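Local coordinates for protein putative oxidoreductase molybdopterin-binding subunit (Sulfolobus tokodaii, PDB 4ZOH) that binds pterin cytosine dinucleotide and probably carries the molybdenum site of an oxidoreductase related to aldehyde oxidase and xanthine dehydrogenase, at residues T150-Q158 with K692-K700; F450-E459 with V494-K502. All coordinates share one frame; numbering follows the deposited sequence.

Contact 1. Residues T150-Q158 with K692-K700; sequences TISDTLINQ and KRITKMPVK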
loop_
_atom_site.group_PDB
_atom_site.type_symbol
_atom_site.label_atom_id
_atom_site.label_comp_id
_atom_site.label_asym_id
_atom_site.label_seq_id
_atom_site.Cartn_x
_atom_site.Cartn_y
_atom_site.Cartn_z
ATOM N N THR A 150 -50.604 3.987 -41.794
ATOM C CA THR A 150 -49.911 4.020 -40.530
ATOM C C THR A 150 -49.805 2.645 -39.945
ATOM O O THR A 150 -50.724 1.811 -40.069
ATOM C CB THR A 150 -50.545 5.006 -39.476
ATOM O OG1 THR A 150 -51.789 4.479 -39.002
ATOM C CG2 THR A 150 -50.726 6.318 -40.075
ATOM N N ILE A 151 -48.683 2.439 -39.250
ATOM C CA ILE A 151 -48.365 1.152 -38.624
ATOM C C ILE A 151 -48.161 1.366 -37.135
ATOM O O ILE A 151 -47.479 2.288 -36.759
ATOM C CB ILE A 151 -47.028 0.520 -39.221
ATOM C CG1 ILE A 151 -46.974 0.543 -40.782
ATOM C CG2 ILE A 151 -46.739 -0.888 -38.652
ATOM C CD1 ILE A 151 -47.867 -0.461 -41.435
ATOM N N SER A 152 -48.663 0.446 -36.308
ATOM C CA SER A 152 -48.541 0.588 -34.844
ATOM C C SER A 152 -48.057 -0.668 -34.220
ATOM O O SER A 152 -48.452 -1.725 -34.642
ATOM C CB SER A 152 -49.908 0.916 -34.223
ATOM O OG SER A 152 -50.200 2.215 -34.614
ATOM N N ASP A 153 -47.227 -0.541 -33.185
ATOM C CA ASP A 153 -46.897 -1.673 -32.315
ATOM C C ASP A 153 -46.195 -1.157 -31.029
ATOM O O ASP A 153 -45.995 0.032 -30.853
ATOM C CB ASP A 153 -45.972 -2.681 -33.068
ATOM C CG ASP A 153 -46.226 -4.089 -32.673
ATOM O OD1 ASP A 153 -46.113 -4.971 -33.546
ATOM O OD2 ASP A 153 -46.596 -4.342 -31.508
ATOM N N THR A 154 -45.881 -2.078 -30.132
ATOM C CA THR A 154 -45.117 -1.756 -28.937
ATOM C C THR A 154 -43.764 -2.512 -28.971
ATOM O O THR A 154 -43.749 -3.729 -29.041
ATOM C CB THR A 154 -45.979 -2.085 -27.700
ATOM O OG1 THR A 154 -47.051 -1.122 -27.671
ATOM C CG2 THR A 154 -45.176 -2.024 -26.405
ATOM N N LEU A 155 -42.666 -1.769 -28.950
ATOM C CA LEU A 155 -41.318 -2.358 -28.959
ATOM C C LEU A 155 -40.717 -2.245 -27.582
ATOM O O LEU A 155 -40.780 -1.188 -26.979
ATOM C CB LEU A 155 -40.419 -1.616 -29.955
ATOM C CG LEU A 155 -40.874 -1.452 -31.393
ATOM C CD1 LEU A 155 -39.850 -0.648 -32.181
ATOM C CD2 LEU A 155 -41.175 -2.833 -31.974
ATOM N N ILE A 156 -40.117 -3.332 -27.114
ATOM C CA ILE A 156 -39.440 -3.384 -25.888
ATOM C C ILE A 156 -37.902 -3.468 -26.078
ATOM O O ILE A 156 -37.381 -4.261 -26.904
ATOM C CB ILE A 156 -39.910 -4.581 -25.098
ATOM C CG1 ILE A 156 -41.430 -4.480 -24.903
ATOM C CG2 ILE A 156 -39.072 -4.710 -23.808
ATOM C CD1 ILE A 156 -42.001 -5.433 -23.868
ATOM N N ASN A 157 -37.196 -2.669 -25.269
ATOM C CA ASN A 157 -35.770 -2.730 -25.113
ATOM C C ASN A 157 -35.569 -3.104 -23.679
ATOM O O ASN A 157 -35.762 -2.276 -22.770
ATOM C CB ASN A 157 -35.193 -1.376 -25.547
ATOM C CG ASN A 157 -33.659 -1.395 -25.697
ATOM O OD1 ASN A 157 -32.934 -1.517 -24.686
ATOM N ND2 ASN A 157 -33.149 -1.165 -26.955
ATOM N N GLN A 158 -35.261 -4.369 -23.453
ATOM C CA GLN A 158 -35.393 -4.941 -22.120
ATOM C C GLN A 158 -34.283 -4.472 -21.175
ATOM O O GLN A 158 -33.249 -3.943 -21.616
ATOM C CB GLN A 158 -35.411 -6.476 -22.174
ATOM C CG GLN A 158 -34.046 -7.220 -22.273
ATOM C CD GLN A 158 -33.259 -7.081 -23.601
ATOM O OE1 GLN A 158 -33.371 -6.116 -24.352
ATOM N NE2 GLN A 158 -32.393 -8.067 -23.852
ATOM N N LYS A 692 -41.717 -13.460 -38.454
ATOM C CA LYS A 692 -42.755 -12.766 -37.724
ATOM C C LYS A 692 -42.086 -11.510 -37.223
ATOM O O LYS A 692 -40.852 -11.392 -37.219
ATOM C CB LYS A 692 -43.249 -13.520 -36.490
ATOM C CG LYS A 692 -43.127 -15.028 -36.466
ATOM C CD LYS A 692 -43.610 -15.509 -35.092
ATOM C CE LYS A 692 -42.461 -15.638 -34.090
ATOM N NZ LYS A 692 -42.716 -16.497 -32.885
ATOM N N ARG A 693 -42.901 -10.576 -36.756
ATOM C CA ARG A 693 -42.390 -9.375 -36.190
ATOM C C ARG A 693 -41.708 -9.696 -34.845
ATOM O O ARG A 693 -42.227 -10.455 -34.028
ATOM C CB ARG A 693 -43.511 -8.350 -36.023
ATOM C CG ARG A 693 -42.960 -6.930 -35.967
ATOM C CD ARG A 693 -44.104 -5.955 -35.860
ATOM N NE ARG A 693 -44.673 -5.609 -37.158
ATOM C CZ ARG A 693 -45.782 -4.900 -37.324
ATOM N NH1 ARG A 693 -46.464 -4.413 -36.287
ATOM N NH2 ARG A 693 -46.196 -4.642 -38.537
ATOM N N ILE A 694 -40.517 -9.177 -34.648
ATOM C CA ILE A 694 -39.864 -9.275 -33.293
ATOM C C ILE A 694 -40.092 -7.967 -32.497
ATOM O O ILE A 694 -39.727 -6.876 -32.981
ATOM C CB ILE A 694 -38.357 -9.542 -33.447
ATOM C CG1 ILE A 694 -38.169 -10.896 -34.154
ATOM C CG2 ILE A 694 -37.615 -9.486 -32.078
ATOM C CD1 ILE A 694 -36.720 -11.162 -34.505
ATOM N N THR A 695 -40.726 -8.081 -31.331
ATOM C CA THR A 695 -41.158 -6.894 -30.563
ATOM C C THR A 695 -40.393 -6.795 -29.249
ATOM O O THR A 695 -40.384 -5.750 -28.620
ATOM C CB THR A 695 -42.690 -6.903 -30.222
ATOM O OG1 THR A 695 -43.020 -8.136 -29.598
ATOM C CG2 THR A 695 -43.574 -6.733 -31.463
ATOM N N LYS A 696 -39.743 -7.878 -28.840
ATOM C CA LYS A 696 -39.007 -7.875 -27.570
ATOM C C LYS A 696 -37.681 -8.655 -27.636
ATOM O O LYS A 696 -37.523 -9.495 -28.510
ATOM C CB LYS A 696 -39.901 -8.423 -26.463
ATOM C CG LYS A 696 -40.444 -9.805 -26.726
ATOM C CD LYS A 696 -40.654 -10.587 -25.417
ATOM C CE LYS A 696 -42.110 -10.846 -25.084
ATOM N NZ LYS A 696 -42.758 -11.818 -26.009
ATOM N N MET A 697 -36.768 -8.392 -26.695
ATOM C CA MET A 697 -35.490 -9.097 -26.617
ATOM C C MET A 697 -35.249 -9.609 -25.173
ATOM O O MET A 697 -35.851 -9.085 -24.265
ATOM C CB MET A 697 -34.386 -8.134 -26.965
ATOM C CG MET A 697 -34.471 -7.531 -28.319
ATOM S SD MET A 697 -33.201 -6.332 -28.700
ATOM C CE MET A 697 -33.571 -4.865 -27.646
ATOM N N PRO A 698 -34.327 -10.551 -24.924
ATOM C CA PRO A 698 -33.583 -11.296 -25.952
ATOM C C PRO A 698 -34.583 -12.158 -26.827
ATOM O O PRO A 698 -35.676 -12.535 -26.357
ATOM C CB PRO A 698 -32.674 -12.228 -25.081
ATOM C CG PRO A 698 -33.592 -12.599 -23.934
ATOM C CD PRO A 698 -34.330 -11.301 -23.635
ATOM N N VAL A 699 -34.194 -12.521 -28.047
ATOM C CA VAL A 699 -35.006 -13.458 -28.811
ATOM C C VAL A 699 -34.849 -14.816 -28.150
ATOM O O VAL A 699 -33.765 -15.374 -28.083
ATOM C CB VAL A 699 -34.574 -13.473 -30.294
ATOM C CG1 VAL A 699 -35.693 -13.972 -31.161
ATOM C CG2 VAL A 699 -34.332 -12.073 -30.786
ATOM N N LYS A 700 -35.912 -15.372 -27.631
ATOM C CA LYS A 700 -35.764 -16.705 -27.040
ATOM C C LYS A 700 -35.762 -17.845 -28.097
ATOM O O LYS A 700 -36.447 -17.745 -29.125
ATOM C CB LYS A 700 -36.901 -16.966 -26.050
ATOM C CG LYS A 700 -36.899 -16.114 -24.750
ATOM C CD LYS A 700 -38.168 -16.486 -23.953
ATOM C CE LYS A 700 -37.974 -16.597 -22.452
ATOM N NZ LYS A 700 -38.825 -15.550 -21.835
#
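D153 OD1 accepts a nearly straight N-H from R693 NH1 at 2.8 Å, the salt bridge that ties the strand 150-158 to the loop 692-700. NH1 comes to the anti side of OD1, somewhat out of the carboxylate plane, while OD1 itself lies close to the guanidinium plane, at its edge; the two planes are turned 65° apart. The other oxygen, OD2, takes the backbone N-H of T154 at 2.7 Å, which helps fix the rotation of the carboxylate. An arginine suits this place: its bend at chi3 (-85°) turns NH1 to D153, and NH2 has a long, weak ion pair with E353. T695 lays its methyl CG2 beside the carboxylate, 3.7 Å from D153 OD1, and its carbonyl O receives I156 N at 2.9 Å.

Farther along, Q158 packs its amide against the cis peptide between M697 and P698, with CD 3.3 Å from M697 O. NE2 donates to the backbone oxygens of Q617 and E621. The flexible M697 bends at chi3, bringing CE to N157 ND2 at 3.8 Å and also near Q158 OE1, while N157 OD1 accepts from Q617 NE2. With the partner strand 254-266 hydrogen-bonded along its other edge, the outermost strand of a five-stranded mixed sheet is lined here by a nearly parallel C-terminal loop.

Contact 2. Residues F450-E459 with V494-K502; sequences FAQIAADVLE and VLLASQKLK
V494 sets its methyl CG2 over one face of the F450 ring, 4.0 Å from the centroid, a CH-pi contact offset toward the rim; CG1, anti to the backbone N (chi1 162°), turns to F450 O and I453. The flat ring gives the branched valine a broad surface at the end of the contact nearer the cofactor, with the F450 side chain about 7 Å from the pterin cytosine dinucleotide. Next to it L495 CD1 is wedged between I453 CG2 and V457 CG2. Its 3.3 Å to V457 CG2 is tighter than usual, and since both L495 torsions are off the staggered positions, that closeness may partly reflect the modelling.

Helix 446-458 links the parallel strands 433-437 and 465-468 as a beta-alpha-beta crossover, and helix 486-512 lies beside it on the same sheet, with L458, S498 and L501 all touching I425. The segment axes come within 9.0 Å at a crossing angle of -27°, which small residues permit: A454 CB meets S498 OG at 3.4 Å. S498 OG donates to V494 O at 2.9 Å, from above the carbonyl plane and from the face opposite to S498 N. Replacing S498 by an alanine removes OG, and V494 O would probably lose one of its two donors while a small gap opened beside A454.

Apolar packing continues through L458 and L501 on the side facing the sheet; the looser, polar part lies at V457 O, K502 and E459. The extended K502 lays its aliphatic chain along V457 O, and a water donates to V457 O and accepts from K502 NZ, 3.0 Å from each. E459, whose positive phi ends helix 446-458 in a Schellman motif, keeps OE2 4.4 Å from K502 NZ, beyond a salt bridge, while OE1 accepts from E524 N.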
loop_
_atom_site.group_PDB
_atom_site.type_symbol
_atom_site.label_atom_id
_atom_site.label_comp_id
_atom_site.label_asym_id
_atom_site.label_seq_id
_atom_site.Cartn_x
_atom_site.Cartn_y
_atom_site.Cartn_z
ATOM N N PHE A 450 -3.061 8.940 -25.977
ATOM C CA PHE A 450 -2.556 10.211 -25.459
ATOM C C PHE A 450 -1.066 10.330 -25.729
ATOM O O PHE A 450 -0.524 11.421 -26.015
ATOM C CB PHE A 450 -2.922 10.417 -23.965
ATOM C CG PHE A 450 -4.394 10.583 -23.730
ATOM C CD1 PHE A 450 -5.250 11.083 -24.747
ATOM C CD2 PHE A 450 -4.951 10.277 -22.510
ATOM C CE1 PHE A 450 -6.634 11.239 -24.530
ATOM C CE2 PHE A 450 -6.328 10.468 -22.275
ATOM C CZ PHE A 450 -7.159 10.938 -23.278
ATOM N N ALA A 451 -0.388 9.204 -25.579
ATOM C CA ALA A 451 1.047 9.154 -25.782
ATOM C C ALA A 451 1.349 9.436 -27.312
ATOM O O ALA A 451 2.222 10.222 -27.605
ATOM C CB ALA A 451 1.590 7.802 -25.340
ATOM N N GLN A 452 0.586 8.846 -28.220
ATOM C CA GLN A 452 0.666 9.146 -29.699
ATOM C C GLN A 452 0.487 10.654 -30.012
ATOM O O GLN A 452 1.310 11.266 -30.750
ATOM C CB GLN A 452 -0.431 8.375 -30.471
ATOM C CG GLN A 452 -0.365 6.873 -30.336
ATOM C CD GLN A 452 -1.596 6.186 -30.931
ATOM O OE1 GLN A 452 -2.401 5.622 -30.196
ATOM N NE2 GLN A 452 -1.733 6.216 -32.298
ATOM N N ILE A 453 -0.558 11.261 -29.432
ATOM C CA ILE A 453 -0.797 12.723 -29.544
ATOM C C ILE A 453 0.381 13.559 -29.020
ATOM O O ILE A 453 0.904 14.410 -29.751
ATOM C CB ILE A 453 -2.137 13.159 -28.921
ATOM C CG1 ILE A 453 -3.295 12.576 -29.724
ATOM C CG2 ILE A 453 -2.279 14.677 -28.847
ATOM C CD1 ILE A 453 -4.632 12.585 -28.940
ATOM N N ALA A 454 0.819 13.314 -27.780
ATOM C CA ALA A 454 1.832 14.156 -27.189
ATOM C C ALA A 454 3.183 13.955 -27.910
ATOM O O ALA A 454 3.926 14.899 -28.061
ATOM C CB ALA A 454 1.996 13.910 -25.681
ATOM N N ALA A 455 3.497 12.727 -28.306
ATOM C CA ALA A 455 4.742 12.471 -29.010
ATOM C C ALA A 455 4.771 13.185 -30.408
ATOM O O ALA A 455 5.796 13.744 -30.771
ATOM C CB ALA A 455 5.009 10.969 -29.120
ATOM N N ASP A 456 3.658 13.195 -31.140
ATOM C CA ASP A 456 3.553 13.973 -32.396
ATOM C C ASP A 456 3.799 15.451 -32.179
ATOM O O ASP A 456 4.633 16.020 -32.887
ATOM C CB ASP A 456 2.222 13.734 -33.141
ATOM C CG ASP A 456 2.191 12.381 -33.890
ATOM O OD1 ASP A 456 3.125 11.557 -33.783
ATOM O OD2 ASP A 456 1.228 12.119 -34.623
ATOM N N VAL A 457 3.134 16.049 -31.171
ATOM C CA VAL A 457 3.336 17.465 -30.850
ATOM C C VAL A 457 4.799 17.779 -30.469
ATOM O O VAL A 457 5.388 18.744 -30.941
ATOM C CB VAL A 457 2.357 17.977 -29.754
ATOM C CG1 VAL A 457 2.636 19.414 -29.395
ATOM C CG2 VAL A 457 0.920 17.831 -30.180
ATOM N N LEU A 458 5.385 16.979 -29.604
ATOM C CA LEU A 458 6.769 17.246 -29.145
ATOM C C LEU A 458 7.845 16.741 -30.121
ATOM O O LEU A 458 9.013 17.155 -30.014
ATOM C CB LEU A 458 7.011 16.682 -27.695
ATOM C CG LEU A 458 5.962 17.300 -26.729
ATOM C CD1 LEU A 458 5.838 16.498 -25.409
ATOM C CD2 LEU A 458 6.311 18.749 -26.498
ATOM N N GLU A 459 7.439 15.852 -31.043
ATOM C CA GLU A 459 8.312 15.273 -32.058
ATOM C C GLU A 459 9.325 14.387 -31.377
ATOM O O GLU A 459 10.516 14.480 -31.702
ATOM C CB GLU A 459 9.022 16.396 -32.841
ATOM C CG GLU A 459 8.101 17.269 -33.677
ATOM C CD GLU A 459 8.831 18.380 -34.426
ATOM O OE1 GLU A 459 10.071 18.422 -34.441
ATOM O OE2 GLU A 459 8.151 19.270 -34.959
ATOM N N VAL A 494 -4.878 17.141 -23.943
ATOM C CA VAL A 494 -3.481 16.640 -24.109
ATOM C C VAL A 494 -2.723 17.466 -25.205
ATOM O O VAL A 494 -1.571 17.885 -25.044
ATOM C CB VAL A 494 -3.495 15.092 -24.362
ATOM C CG1 VAL A 494 -2.173 14.569 -24.976
ATOM C CG2 VAL A 494 -3.852 14.298 -23.070
ATOM N N LEU A 495 -3.423 17.745 -26.301
ATOM C CA LEU A 495 -2.860 18.488 -27.421
ATOM C C LEU A 495 -2.489 19.928 -26.978
ATOM O O LEU A 495 -1.351 20.384 -27.198
ATOM C CB LEU A 495 -3.919 18.438 -28.529
ATOM C CG LEU A 495 -3.679 18.412 -30.008
ATOM C CD1 LEU A 495 -2.393 17.754 -30.416
ATOM C CD2 LEU A 495 -4.880 17.699 -30.625
ATOM N N LEU A 496 -3.407 20.620 -26.293
ATOM C CA LEU A 496 -3.116 21.940 -25.723
ATOM C C LEU A 496 -1.916 21.966 -24.763
ATOM O O LEU A 496 -1.040 22.862 -24.849
ATOM C CB LEU A 496 -4.360 22.505 -25.007
ATOM C CG LEU A 496 -5.611 22.836 -25.855
ATOM C CD1 LEU A 496 -6.738 23.306 -24.947
ATOM C CD2 LEU A 496 -5.266 23.923 -26.910
ATOM N N ALA A 497 -1.823 20.960 -23.873
ATOM C CA ALA A 497 -0.774 21.035 -22.855
ATOM C C ALA A 497 0.531 20.776 -23.507
ATOM O O ALA A 497 1.530 21.413 -23.168
ATOM C CB ALA A 497 -1.007 20.024 -21.750
ATOM N N SER A 498 0.553 19.799 -24.426
ATOM C CA SER A 498 1.812 19.470 -25.133
ATOM C C SER A 498 2.294 20.688 -25.930
ATOM O O SER A 498 3.467 20.971 -25.947
ATOM C CB SER A 498 1.577 18.284 -26.072
ATOM O OG SER A 498 1.187 17.164 -25.316
ATOM N N GLN A 499 1.346 21.383 -26.580
ATOM C CA GLN A 499 1.652 22.578 -27.400
ATOM C C GLN A 499 2.261 23.675 -26.493
ATOM O O GLN A 499 3.349 24.199 -26.814
ATOM C CB GLN A 499 0.398 23.067 -28.189
ATOM C CG GLN A 499 0.687 24.253 -29.172
ATOM C CD GLN A 499 1.831 23.936 -30.171
ATOM O OE1 GLN A 499 1.835 22.875 -30.819
ATOM N NE2 GLN A 499 2.829 24.815 -30.239
ATOM N N LYS A 500 1.622 23.940 -25.330
ATOM C CA LYS A 500 2.154 24.895 -24.326
ATOM C C LYS A 500 3.581 24.534 -23.948
ATOM O O LYS A 500 4.440 25.421 -23.881
ATOM C CB LYS A 500 1.322 24.945 -23.040
ATOM C CG LYS A 500 -0.028 25.637 -23.141
ATOM C CD LYS A 500 -0.274 26.416 -21.844
ATOM C CE LYS A 500 -1.751 26.649 -21.572
ATOM N NZ LYS A 500 -2.289 25.521 -20.767
ATOM N N LEU A 501 3.830 23.238 -23.720
ATOM C CA LEU A 501 5.173 22.775 -23.400
ATOM C C LEU A 501 6.160 23.078 -24.537
ATOM O O LEU A 501 7.258 23.536 -24.282
ATOM C CB LEU A 501 5.240 21.270 -22.997
ATOM C CG LEU A 501 6.685 20.803 -22.797
ATOM C CD1 LEU A 501 7.431 21.566 -21.681
ATOM C CD2 LEU A 501 6.760 19.307 -22.594
ATOM N N LYS A 502 5.760 22.789 -25.768
ATOM C CA LYS A 502 6.628 23.001 -26.936
ATOM C C LYS A 502 6.948 24.512 -27.104
ATOM O O LYS A 502 8.112 24.890 -27.279
ATOM C CB LYS A 502 5.922 22.455 -28.180
ATOM C CG LYS A 502 6.786 22.384 -29.443
ATOM C CD LYS A 502 5.912 22.228 -30.667
ATOM C CE LYS A 502 6.738 22.345 -31.937
ATOM N NZ LYS A 502 5.842 22.523 -33.112
HETATM O O HOH W 1 4.771 19.796 -33.729
#

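From the N terminus the chain first enters contact 1 along strand 149-161, at the outside of its five-stranded sheet, and that contact stays open for more than 500 residues. Within this span, helix 446-458 is followed, after a short excursion through strand 465-468, by helix 486-512, so contact 2 closes a local loop of about 35 residues. Only after helix 673-688 does the loop 692-700 return to the strand and close contact 1, with contact 2 nested inside it. One tie is thus long-range, joining an early sheet to the C-terminal tail; the other joins neighbouring helices. Their centres lie 49 Å apart, on opposite sides of the chain's centre, and they do not touch.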